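Local structure of 1-Cys peroxiredoxin (Vibrio vulnificus MO6-24/O, 5K2I) at residues L13-K18 with E93-A98; V36-P41 with I71-V76; T7-T12 with A102-A107. The protein probably reduces hydrogen peroxide and other peroxides as a 1-Cys peroxiredoxin, and has been implicated in the scavenging of nitric oxide. All blocks are in the same frame, centred on the assembly; numbering follows the deposited sequence. Where two conformers were deposited one is given.

Contact 1: residues L13-K18 with E93-A98; sequences LSQLTK and EILMLA
L13 turns its side chain toward strand 95-98, with CG beside the backbone N (chi1 -68°), and crosses L97 at about a right angle, its CD1 3.8 Å from L97 CD1. S14 N is hydrogen-bonded to A98 O at 2.9 Å, almost straight and on a carbonyl lone pair, and S14 O receives A98 N at 2.9 Å, making one antiparallel hydrogen-bonded pair between strands at 121°. A water supplies both protons that join two acceptors, S14 O and, at 2.7 Å, M96 O, so S14 O is held twice. In one of its two conformers S14 places OG between the backbone N and the carbonyl carbon (chi1 61°), 3.3 Å from A98 CB. Q15, CG anti to the backbone N, passes crosswise over L95, its NE2 3.5 Å from L95 CD1, and its OE1 is hydrogen-bonded to H24 NE2. This single bridge ties the hairpin of strands 12-17 and 20-25 to the end of strand 95-98, the neighbour of strand 70-75 in the main sheet. Polar cohesion is thus concentrated at S14, with a leucine pair on one side and the Q15 amide resting on a leucine methyl on the other.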
ATOM      1  N   LEU A  13       0.363 -26.950   3.483  1.00  9.52           N
ATOM      2  CA  LEU A  13      -0.245 -26.016   2.535  1.00  9.28           C
ATOM      3  C   LEU A  13      -0.844 -26.855   1.420  1.00  9.09           C
ATOM      4  O   LEU A  13      -0.292 -27.902   1.092  1.00 11.02           O
ATOM      5  CB  LEU A  13       0.782 -25.030   1.995  1.00  9.10           C
ATOM      6  CG  LEU A  13       1.346 -24.010   2.981  1.00  8.33           C
ATOM      7  CD1 LEU A  13       2.529 -23.287   2.372  1.00 10.56           C
ATOM      8  CD2 LEU A  13       0.266 -23.018   3.409  1.00 10.89           C
ATOM      9  N   SER A  14      -1.964 -26.423   0.853  1.00  8.88           N
ATOM     10  CA  SER A  14      -2.686 -27.278  -0.082  0.53  9.52           C
ATOM     11  C   SER A  14      -2.557 -26.853  -1.538  1.00 10.34           C
ATOM     12  O   SER A  14      -2.309 -25.687  -1.861  1.00  9.63           O
ATOM     13  CB  SER A  14      -4.167 -27.352   0.298  0.53 11.17           C
ATOM     14  OG  SER A  14      -4.794 -26.083   0.268  0.53 13.95           O
ATOM     15  N   GLN A  15      -2.720 -27.833  -2.415  1.00 10.08           N
ATOM     16  CA  GLN A  15      -2.637 -27.621  -3.843  1.00 10.80           C
ATOM     17  C   GLN A  15      -3.614 -28.568  -4.527  1.00 13.08           C
ATOM     18  O   GLN A  15      -3.734 -29.723  -4.127  1.00 13.78           O
ATOM     19  CB  GLN A  15      -1.213 -27.865  -4.334  1.00 14.59           C
ATOM     20  CG  GLN A  15      -1.015 -27.554  -5.804  1.00 16.45           C
ATOM     21  CD  GLN A  15       0.253 -28.168  -6.358  1.00 17.40           C
ATOM     22  OE1 GLN A  15       0.940 -28.925  -5.677  1.00 19.06           O
ATOM     23  NE2 GLN A  15       0.568 -27.844  -7.608  1.00 23.95           N
ATOM     24  N   LEU A  16      -4.311 -28.077  -5.547  1.00 10.54           N
ATOM     25  CA  LEU A  16      -5.170 -28.924  -6.372  1.00 12.00           C
ATOM     26  C   LEU A  16      -4.337 -29.532  -7.485  1.00 14.42           C
ATOM     27  O   LEU A  16      -3.689 -28.805  -8.241  1.00 16.77           O
ATOM     28  CB  LEU A  16      -6.332 -28.117  -6.953  1.00 14.36           C
ATOM     29  CG  LEU A  16      -7.366 -28.936  -7.719  1.00 19.28           C
ATOM     30  CD1 LEU A  16      -8.190 -29.770  -6.744  1.00 19.35           C
ATOM     31  CD2 LEU A  16      -8.251 -28.024  -8.540  1.00 23.04           C
ATOM     32  N   THR A  17      -4.336 -30.860  -7.578  1.00 14.59           N
ATOM     33  CA  THR A  17      -3.650 -31.566  -8.659  1.00 15.02           C
ATOM     34  C   THR A  17      -4.648 -32.491  -9.363  1.00 16.68           C
ATOM     35  O   THR A  17      -5.815 -32.514  -9.008  1.00 15.72           O
ATOM     36  CB  THR A  17      -2.470 -32.394  -8.151  1.00 17.76           C
ATOM     37  OG1 THR A  17      -2.965 -33.512  -7.400  1.00 17.07           O
ATOM     38  CG2 THR A  17      -1.564 -31.546  -7.264  1.00 20.28           C
ATOM     39  N   LYS A  18      -4.202 -33.253 -10.359  1.00 18.10           N
ATOM     40  CA  LYS A  18      -5.124 -34.177 -11.033  1.00 21.14           C
ATOM     41  C   LYS A  18      -5.611 -35.256 -10.059  1.00 21.60           C
ATOM     42  O   LYS A  18      -6.656 -35.880 -10.268  1.00 21.19           O
ATOM     43  CB  LYS A  18      -4.465 -34.822 -12.255  1.00 29.04           C
ATOM     44  CG  LYS A  18      -3.271 -35.688 -11.923  1.00 31.66           C
ATOM     45  CD  LYS A  18      -2.646 -36.283 -13.178  1.00 32.63           C
ATOM     46  CE  LYS A  18      -1.419 -37.116 -12.827  1.00 38.35           C
ATOM     47  NZ  LYS A  18      -0.765 -37.687 -14.035  1.00 43.15           N
ATOM     48  N   GLU A  93       6.229 -20.841 -13.688  1.00 23.23           N
ATOM     49  CA  GLU A  93       7.417 -21.205 -12.929  1.00 21.84           C
ATOM     50  C   GLU A  93       7.204 -21.152 -11.420  1.00 23.63           C
ATOM     51  O   GLU A  93       8.156 -21.296 -10.656  1.00 22.82           O
ATOM     52  CB  GLU A  93       8.575 -20.277 -13.312  1.00 19.80           C
ATOM     53  CG  GLU A  93       9.079 -20.465 -14.729  1.00 30.37           C
ATOM     54  CD  GLU A  93       9.806 -21.779 -14.905  1.00 39.67           C
ATOM     55  OE1 GLU A  93      10.897 -21.935 -14.312  1.00 45.22           O
ATOM     56  OE2 GLU A  93       9.288 -22.655 -15.631  1.00 44.01           O
ATOM     57  N   ILE A  94       5.965 -20.948 -10.989  1.00 15.09           N
ATOM     58  CA  ILE A  94       5.715 -20.672  -9.577  1.00 12.88           C
ATOM     59  C   ILE A  94       4.649 -21.591  -8.983  1.00 13.99           C
ATOM     60  O   ILE A  94       3.571 -21.781  -9.543  1.00 14.36           O
ATOM     61  CB  ILE A  94       5.325 -19.197  -9.383  1.00 14.06           C
ATOM     62  CG1 ILE A  94       6.515 -18.308  -9.784  1.00 19.32           C
ATOM     63  CG2 ILE A  94       4.905 -18.920  -7.934  1.00 11.81           C
ATOM     64  CD1 ILE A  94       6.200 -16.861  -9.882  1.00 26.36           C
ATOM     65  N   LEU A  95       4.980 -22.184  -7.843  1.00  9.99           N
ATOM     66  CA  LEU A  95       4.098 -23.132  -7.191  1.00  9.99           C
ATOM     67  C   LEU A  95       3.063 -22.375  -6.370  1.00  9.66           C
ATOM     68  O   LEU A  95       3.421 -21.619  -5.469  1.00 11.52           O
ATOM     69  CB  LEU A  95       4.907 -24.081  -6.305  1.00 10.80           C
ATOM     70  CG  LEU A  95       4.105 -25.119  -5.531  1.00 14.22           C
ATOM     71  CD1 LEU A  95       3.285 -26.001  -6.465  1.00 15.80           C
ATOM     72  CD2 LEU A  95       5.058 -25.949  -4.684  1.00 17.11           C
ATOM     73  N   MET A  96       1.791 -22.564  -6.689  1.00  9.97           N
ATOM     74  CA  MET A  96       0.719 -21.880  -5.976  1.00  8.49           C
ATOM     75  C   MET A  96       0.228 -22.699  -4.778  1.00 10.20           C
ATOM     76  O   MET A  96      -0.255 -23.831  -4.943  1.00 12.61           O
ATOM     77  CB  MET A  96      -0.443 -21.579  -6.934  1.00 11.00           C
ATOM     78  CG  MET A  96      -0.002 -20.993  -8.277  1.00 13.25           C
ATOM     79  SD  MET A  96       0.844 -19.386  -8.133  1.00 14.03           S
ATOM     80  CE  MET A  96      -0.488 -18.448  -7.414  1.00 12.64           C
ATOM     81  N   LEU A  97       0.360 -22.136  -3.577  1.00  8.07           N
ATOM     82  CA  LEU A  97       0.026 -22.842  -2.338  1.00  7.83           C
ATOM     83  C   LEU A  97      -1.035 -22.114  -1.535  1.00  8.00           C
ATOM     84  O   LEU A  97      -0.998 -20.886  -1.387  1.00  9.32           O
ATOM     85  CB  LEU A  97       1.277 -23.029  -1.472  1.00  7.60           C
ATOM     86  CG  LEU A  97       2.410 -23.861  -2.084  1.00  8.06           C
ATOM     87  CD1 LEU A  97       3.679 -23.843  -1.204  1.00 10.10           C
ATOM     88  CD2 LEU A  97       1.952 -25.279  -2.329  1.00 11.94           C
ATOM     89  N   ALA A  98      -1.973 -22.888  -1.008  1.00  6.99           N
ATOM     90  CA  ALA A  98      -3.129 -22.357  -0.305  1.00  7.62           C
ATOM     91  C   ALA A  98      -3.072 -22.595   1.200  1.00  8.88           C
ATOM     92  O   ALA A  98      -2.817 -23.722   1.661  1.00 10.43           O
ATOM     93  CB  ALA A  98      -4.408 -22.977  -0.872  1.00  9.79           C
TER
HETATM   94  O   HOH W   1      -2.839 -24.068  -4.088  1.00 11.96           O

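Contact 2: residues V36-P41 with I71-V76; sequences VLFAVP and IASVSV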
ATOM      1  N   VAL A  36      12.230 -19.990  -2.416  1.00  7.94           N
ATOM      2  CA  VAL A  36      11.749 -18.634  -2.214  1.00  7.87           C
ATOM      3  C   VAL A  36      10.237 -18.707  -2.051  1.00  8.67           C
ATOM      4  O   VAL A  36       9.552 -19.259  -2.903  1.00  8.86           O
ATOM      5  CB  VAL A  36      12.133 -17.709  -3.374  1.00  8.88           C
ATOM      6  CG1 VAL A  36      11.363 -16.390  -3.281  1.00 10.85           C
ATOM      7  CG2 VAL A  36      13.632 -17.478  -3.367  1.00  9.88           C
ATOM      8  N   LEU A  37       9.733 -18.213  -0.922  1.00  8.07           N
ATOM      9  CA  LEU A  37       8.302 -18.195  -0.633  1.00  7.43           C
ATOM     10  C   LEU A  37       7.863 -16.768  -0.420  1.00  7.56           C
ATOM     11  O   LEU A  37       8.492 -16.043   0.353  1.00  8.53           O
ATOM     12  CB  LEU A  37       8.002 -19.026   0.611  1.00  7.58           C
ATOM     13  CG  LEU A  37       6.566 -19.087   1.136  1.00  8.24           C
ATOM     14  CD1 LEU A  37       5.704 -19.855   0.164  1.00 10.59           C
ATOM     15  CD2 LEU A  37       6.527 -19.730   2.517  1.00 10.04           C
ATOM     16  N   PHE A  38       6.797 -16.347  -1.087  1.00  7.56           N
ATOM     17  CA  PHE A  38       6.283 -15.002  -0.844  1.00  7.98           C
ATOM     18  C   PHE A  38       4.779 -15.054  -0.637  1.00  7.91           C
ATOM     19  O   PHE A  38       4.082 -15.906  -1.203  1.00  7.93           O
ATOM     20  CB  PHE A  38       6.655 -14.023  -1.988  1.00  8.47           C
ATOM     21  CG  PHE A  38       6.040 -14.366  -3.314  1.00  7.27           C
ATOM     22  CD1 PHE A  38       6.655 -15.278  -4.151  1.00 10.74           C
ATOM     23  CD2 PHE A  38       4.844 -13.792  -3.706  1.00  9.84           C
ATOM     24  CE1 PHE A  38       6.092 -15.609  -5.371  1.00  9.64           C
ATOM     25  CE2 PHE A  38       4.272 -14.117  -4.918  1.00 11.93           C
ATOM     26  CZ  PHE A  38       4.894 -15.027  -5.751  1.00 13.35           C
ATOM     27  N   ALA A  39       4.298 -14.149   0.209  1.00  7.14           N
ATOM     28  CA  ALA A  39       2.894 -14.104   0.584  1.00  6.96           C
ATOM     29  C   ALA A  39       2.239 -12.789   0.208  1.00  7.95           C
ATOM     30  O   ALA A  39       2.897 -11.740   0.160  1.00  8.44           O
ATOM     31  CB  ALA A  39       2.748 -14.333   2.086  1.00  8.75           C
ATOM     32  N   VAL A  40       0.930 -12.866  -0.017  1.00  7.86           N
ATOM     33  CA  VAL A  40       0.086 -11.715  -0.304  1.00  8.20           C
ATOM     34  C   VAL A  40      -1.161 -11.802   0.560  1.00  8.07           C
ATOM     35  O   VAL A  40      -1.462 -12.867   1.103  1.00  8.32           O
ATOM     36  CB  VAL A  40      -0.316 -11.653  -1.799  1.00  9.07           C
ATOM     37  CG1 VAL A  40       0.919 -11.428  -2.666  1.00 12.38           C
ATOM     38  CG2 VAL A  40      -1.093 -12.921  -2.214  1.00 11.74           C
ATOM     39  N   PRO A  41      -1.890 -10.683   0.702  1.00  7.67           N
ATOM     40  CA  PRO A  41      -3.120 -10.729   1.490  1.00  8.47           C
ATOM     41  C   PRO A  41      -4.243 -11.459   0.781  1.00  7.75           C
ATOM     42  O   PRO A  41      -5.213 -11.878   1.426  1.00  9.19           O
ATOM     43  CB  PRO A  41      -3.490  -9.253   1.666  1.00  9.86           C
ATOM     44  CG  PRO A  41      -2.218  -8.497   1.396  1.00 12.32           C
ATOM     45  CD  PRO A  41      -1.525  -9.301   0.338  1.00 10.47           C
ATOM     46  N   ILE A  71      10.205 -21.699  -6.386  1.00  8.85           N
ATOM     47  CA  ILE A  71       9.577 -20.429  -6.027  1.00  8.92           C
ATOM     48  C   ILE A  71       8.111 -20.696  -5.786  1.00  8.85           C
ATOM     49  O   ILE A  71       7.457 -21.288  -6.636  1.00  9.94           O
ATOM     50  CB  ILE A  71       9.712 -19.376  -7.139  1.00  8.96           C
ATOM     51  CG1 ILE A  71      11.176 -19.208  -7.545  1.00 10.25           C
ATOM     52  CG2 ILE A  71       9.086 -18.043  -6.703  1.00 10.81           C
ATOM     53  CD1 ILE A  71      11.362 -18.372  -8.803  1.00 14.99           C
ATOM     54  N   ALA A  72       7.589 -20.261  -4.642  1.00  8.33           N
ATOM     55  CA  ALA A  72       6.222 -20.560  -4.272  1.00  9.13           C
ATOM     56  C   ALA A  72       5.498 -19.317  -3.780  1.00  8.82           C
ATOM     57  O   ALA A  72       6.079 -18.454  -3.119  1.00  8.34           O
ATOM     58  CB  ALA A  72       6.177 -21.652  -3.200  1.00  8.85           C
ATOM     59  N   SER A  73       4.227 -19.251  -4.138  1.00  7.90           N
ATOM     60  CA  SER A  73       3.309 -18.198  -3.748  1.00  9.42           C
ATOM     61  C   SER A  73       2.320 -18.764  -2.742  1.00  8.19           C
ATOM     62  O   SER A  73       1.696 -19.788  -3.013  1.00 10.34           O
ATOM     63  CB  SER A  73       2.582 -17.671  -4.990  1.00 13.09           C
ATOM     64  OG  SER A  73       1.515 -16.813  -4.654  1.00 15.30           O
ATOM     65  N   VAL A  74       2.185 -18.121  -1.584  1.00  7.51           N
ATOM     66  CA  VAL A  74       1.185 -18.530  -0.607  1.00  7.56           C
ATOM     67  C   VAL A  74       0.235 -17.377  -0.266  1.00  6.90           C
ATOM     68  O   VAL A  74       0.595 -16.194  -0.328  1.00  9.13           O
ATOM     69  CB  VAL A  74       1.859 -19.080   0.687  1.00  8.48           C
ATOM     70  CG1 VAL A  74       2.666 -17.994   1.418  1.00  9.97           C
ATOM     71  CG2 VAL A  74       0.836 -19.728   1.628  1.00  9.29           C
ATOM     72  N   SER A  75      -1.001 -17.733   0.067  1.00  6.46           N
ATOM     73  CA  SER A  75      -2.008 -16.771   0.484  1.00  7.31           C
ATOM     74  C   SER A  75      -3.052 -17.491   1.330  1.00  8.48           C
ATOM     75  O   SER A  75      -3.215 -18.716   1.228  1.00  7.25           O
ATOM     76  CB  SER A  75      -2.666 -16.103  -0.733  1.00  8.85           C
ATOM     77  OG  SER A  75      -3.518 -15.046  -0.310  1.00 10.23           O
ATOM     78  N   VAL A  76      -3.752 -16.730   2.163  1.00  7.15           N
ATOM     79  CA  VAL A  76      -4.938 -17.232   2.842  1.00  6.91           C
ATOM     80  C   VAL A  76      -6.075 -17.157   1.828  1.00  8.56           C
ATOM     81  O   VAL A  76      -6.821 -16.171   1.743  1.00  8.88           O
ATOM     82  CB  VAL A  76      -5.256 -16.444   4.127  1.00  6.54           C
ATOM     83  CG1 VAL A  76      -6.463 -17.063   4.819  1.00  7.30           C
ATOM     84  CG2 VAL A  76      -4.048 -16.457   5.060  1.00  9.31           C
TER
HETATM   85  O   HOH W   2       1.824 -15.053  -2.796  1.00 14.13           O
HETATM   86  O   HOH W   3      -3.531 -13.890   2.571  1.00  7.24           O
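Strands 34-40 and 70-75 run parallel, at 21° in the segments that meet here, and their first four residue pairs are knit closely together. A72 N reaches V36 O at 2.8 Å, nearly along the C=O axis; F38 N then bonds to A72 O, and V74 N to F38 O with an angle of 172° at the hydrogen. On one face of the sheet, L37 has CG anti to the backbone N and brings CD1 against A72 CB and V74 CG1, while V74 CG1 also lies 3.7 Å from A39 CB. On the other face sits the F38 ring. Its CG takes the crowded position between the backbone N and the carbonyl carbon (chi1 64°), which lays the ring across the neighbouring strand: S73 CA stands over one face as a CH-pi donor, 4.2 Å from the ring centroid and toward the rim, CZ is 3.6 Å from S73 CB, and I71 CG2 meets the edge. Y56 of helix 53-65 stacks on the same ring. A water hydrogen-bonded to S73 OG at 2.6 Å also donates to F38 O, which already accepts V74 N, and to V74 O. The pairing loosens toward the C-terminal ends: V40 N reaches V74 O only weakly, at 3.4 Å, and a second water donates to V40 O at 2.7 Å and accepts V76 N. S75 OG is hydrogen-bonded to N77 OD1, and P41 packs on F145 of the second subunit. The strands flank helix 53-65 in a beta-alpha-beta crossover of the thioredoxin fold, and P41 opens a PxxxTxxC sequence in the segment after strand 34-40, which in peroxiredoxins holds the peroxidatic cysteine and probably does so here.

Contact 3: residues T7-T12 with A102-A107; sequences TLPNAT and ASFTKA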
ATOM      1  N   THR A   7      13.227 -23.457  12.023  1.00  9.85           N
ATOM      2  CA  THR A   7      12.535 -24.279  11.057  0.68 10.26           C
ATOM      3  C   THR A   7      11.099 -23.759  10.895  1.00 10.13           C
ATOM      4  O   THR A   7      10.490 -23.316  11.870  1.00 11.64           O
ATOM      5  CB  THR A   7      12.562 -25.748  11.520  0.68 11.45           C
ATOM      6  OG1 THR A   7      13.929 -26.159  11.686  0.68 15.70           O
ATOM      7  CG2 THR A   7      11.875 -26.658  10.533  0.68 11.10           C
ATOM      8  N   LEU A   8      10.560 -23.806   9.677  1.00  9.41           N
ATOM      9  CA  LEU A   8       9.163 -23.470   9.461  1.00  8.63           C
ATOM     10  C   LEU A   8       8.262 -24.278  10.385  1.00  8.15           C
ATOM     11  O   LEU A   8       8.604 -25.416  10.745  1.00 10.38           O
ATOM     12  CB  LEU A   8       8.748 -23.756   8.019  1.00  8.74           C
ATOM     13  CG  LEU A   8       9.241 -22.841   6.915  1.00  9.90           C
ATOM     14  CD1 LEU A   8       8.853 -23.448   5.557  1.00 11.63           C
ATOM     15  CD2 LEU A   8       8.658 -21.454   7.078  1.00 10.88           C
ATOM     16  N   PRO A   9       7.089 -23.730  10.728  1.00 10.07           N
ATOM     17  CA  PRO A   9       6.094 -24.550  11.424  1.00 10.76           C
ATOM     18  C   PRO A   9       5.867 -25.857  10.673  1.00 10.78           C
ATOM     19  O   PRO A   9       5.823 -25.862   9.444  1.00 10.15           O
ATOM     20  CB  PRO A   9       4.829 -23.686  11.394  1.00 13.26           C
ATOM     21  CG  PRO A   9       5.308 -22.292  11.189  1.00 13.86           C
ATOM     22  CD  PRO A   9       6.595 -22.377  10.431  1.00 12.90           C
ATOM     23  N   ASN A  10       5.749 -26.955  11.407  1.00  9.11           N
ATOM     24  CA  ASN A  10       5.500 -28.247  10.796  1.00  8.08           C
ATOM     25  C   ASN A  10       4.033 -28.343  10.441  1.00  9.30           C
ATOM     26  O   ASN A  10       3.248 -28.970  11.151  1.00 10.66           O
ATOM     27  CB  ASN A  10       5.925 -29.362  11.743  1.00  9.02           C
ATOM     28  CG  ASN A  10       5.691 -30.730  11.176  1.00  9.28           C
ATOM     29  OD1 ASN A  10       5.629 -30.921   9.961  1.00 11.16           O
ATOM     30  ND2 ASN A  10       5.580 -31.717  12.064  1.00  9.94           N
ATOM     31  N   ALA A  11       3.669 -27.654   9.362  1.00  9.38           N
ATOM     32  CA  ALA A  11       2.281 -27.482   8.954  1.00 10.57           C
ATOM     33  C   ALA A  11       2.129 -27.865   7.496  1.00 10.84           C
ATOM     34  O   ALA A  11       3.103 -28.252   6.848  1.00 10.48           O
ATOM     35  CB  ALA A  11       1.844 -26.033   9.184  1.00 15.36           C
ATOM     36  N   THR A  12       0.908 -27.768   6.980  1.00 12.12           N
ATOM     37  CA  THR A  12       0.665 -28.089   5.578  1.00 10.16           C
ATOM     38  C   THR A  12       0.152 -26.890   4.796  1.00 10.99           C
ATOM     39  O   THR A  12      -0.381 -25.935   5.362  1.00 13.84           O
ATOM     40  CB  THR A  12      -0.343 -29.245   5.406  1.00 14.72           C
ATOM     41  OG1 THR A  12      -1.647 -28.839   5.855  1.00 16.99           O
ATOM     42  CG2 THR A  12       0.118 -30.456   6.205  1.00 11.50           C
ATOM     43  N   ALA A 102      -5.855 -20.147   7.265  1.00  9.05           N
ATOM     44  CA  ALA A 102      -4.834 -19.253   7.845  1.00  9.85           C
ATOM     45  C   ALA A 102      -3.978 -19.922   8.917  1.00  7.77           C
ATOM     46  O   ALA A 102      -3.275 -19.233   9.641  1.00 10.11           O
ATOM     47  CB  ALA A 102      -5.485 -17.973   8.423  1.00  9.79           C
ATOM     48  N   SER A 103      -4.010 -21.251   9.001  1.00  9.67           N
ATOM     49  CA  SER A 103      -3.272 -21.931  10.064  1.00  9.89           C
ATOM     50  C   SER A 103      -1.759 -21.786   9.913  1.00  9.41           C
ATOM     51  O   SER A 103      -1.068 -21.597  10.903  1.00 11.08           O
ATOM     52  CB  SER A 103      -3.657 -23.411  10.127  1.00 12.89           C
ATOM     53  OG  SER A 103      -3.414 -24.057   8.893  1.00 16.35           O
ATOM     54  N   PHE A 104      -1.238 -21.859   8.691  1.00  9.72           N
ATOM     55  CA  PHE A 104       0.199 -21.702   8.469  1.00  9.29           C
ATOM     56  C   PHE A 104       0.614 -20.262   8.794  1.00  9.37           C
ATOM     57  O   PHE A 104       1.611 -20.023   9.487  1.00  8.30           O
ATOM     58  CB  PHE A 104       0.547 -22.086   7.019  1.00  8.44           C
ATOM     59  CG  PHE A 104       1.975 -21.803   6.608  1.00  9.71           C
ATOM     60  CD1 PHE A 104       3.012 -22.647   6.966  1.00 12.60           C
ATOM     61  CD2 PHE A 104       2.265 -20.707   5.811  1.00 10.00           C
ATOM     62  CE1 PHE A 104       4.324 -22.375   6.547  1.00  9.98           C
ATOM     63  CE2 PHE A 104       3.559 -20.439   5.388  1.00 10.06           C
ATOM     64  CZ  PHE A 104       4.587 -21.271   5.760  1.00 10.59           C
ATOM     65  N   THR A 105      -0.193 -19.316   8.328  1.00  7.85           N
ATOM     66  CA  THR A 105       0.078 -17.895   8.513  1.00  7.60           C
ATOM     67  C   THR A 105       0.073 -17.519   9.987  1.00  8.40           C
ATOM     68  O   THR A 105       0.953 -16.781  10.452  1.00  9.33           O
ATOM     69  CB  THR A 105      -0.955 -17.067   7.728  1.00  7.69           C
ATOM     70  OG1 THR A 105      -0.865 -17.408   6.337  1.00  9.18           O
ATOM     71  CG2 THR A 105      -0.725 -15.589   7.891  1.00 10.62           C
ATOM     72  N   LYS A 106      -0.887 -18.062  10.732  1.00  8.67           N
ATOM     73  CA  LYS A 106      -0.935 -17.798  12.161  1.00  9.98           C
ATOM     74  C   LYS A 106       0.244 -18.442  12.883  1.00  9.28           C
ATOM     75  O   LYS A 106       0.776 -17.861  13.823  1.00  9.96           O
ATOM     76  CB  LYS A 106      -2.245 -18.283  12.757  1.00 10.87           C
ATOM     77  CG  LYS A 106      -3.433 -17.437  12.351  1.00 11.49           C
ATOM     78  CD  LYS A 106      -4.685 -17.850  13.107  1.00 18.39           C
ATOM     79  CE  LYS A 106      -5.197 -19.176  12.626  1.00 16.44           C
ATOM     80  NZ  LYS A 106      -6.466 -19.554  13.336  1.00 22.40           N
ATOM     81  N   ALA A 107       0.662 -19.622  12.438  1.00  8.92           N
ATOM     82  CA  ALA A 107       1.823 -20.299  13.036  1.00  8.12           C
ATOM     83  C   ALA A 107       3.112 -19.494  12.845  1.00 10.03           C
ATOM     84  O   ALA A 107       4.038 -19.602  13.633  1.00 12.30           O
ATOM     85  CB  ALA A 107       1.980 -21.683  12.451  1.00  8.00           C
TER
HETATM   86  O   HOH W   4      -2.954 -24.522   5.609  1.00 21.47           O
HETATM   87  O   HOH W   5      -1.184 -25.261   7.908  1.00 25.78           O
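S103 OG is gripped by three partners: D101 OD1, which is hydrogen-bonded to it, and two waters that donate to it, one firmly at 2.7 Å from OG and one weakly. Both waters also donate to T12 O, the firmly bound one at 2.8 Å from that oxygen, so carbonyl and hydroxyl are joined through a pair of water bridges and have no direct bond across the contact. The hydroxyl proton is therefore probably directed at the D101 carboxylate. S103 is the first residue of the helix, after A102 at the N-cap position, and F104 N is hydrogen-bonded to D99 OD1. Alongside this hydrated end the contact is apolar. F104, with CG anti to the backbone N (chi1 173°), sends its ring out beside the loop. There A11 CB meets the ring edge, 4.2 Å from CD1, while L8 CD2 approaches CZ and P9 CD approaches CE1 obliquely. One turn on, A107 CB fits against the proline ring, equally close to P9 CB and P9 CG at 3.6 Å. N10 is the centre of an inverse gamma turn, closed by a weak bond from A11 N to P9 O; P9 and A11 thus face the helix on the two sides of N10. The contact docks the loop before strand 12-17 onto helix 103-108, with F104 as the apolar anchor. L8 also packs on V26 and L27 of helix 26-29, on I129 of strand 120-130 and, with P9, on L108 of helix 103-108, while F104 reaches Y125 of strand 120-130.

Contacts 1 and 2 share one sheet, since strands 95-98 and 70-75 are neighbours in it: L97 N lies 2.8 Å from S73 O, L95 O lies equally close to S73 N, and both pairs are probable hydrogen bonds. Their centres are about 11 Å apart. Contact 3 adds the helix that follows strand 95-98, and the loop that leads into strand 12-17. It meets contact 1 where L13 CD2 lies 3.7 Å from F104 CB, and contact 2 where V76 CG1 lies 3.8 Å from A102 CB. Along the chain, contact 2 is nested within contact 1, and both within contact 3. Of the three, contact 2 leads into the probable peroxidatic loop.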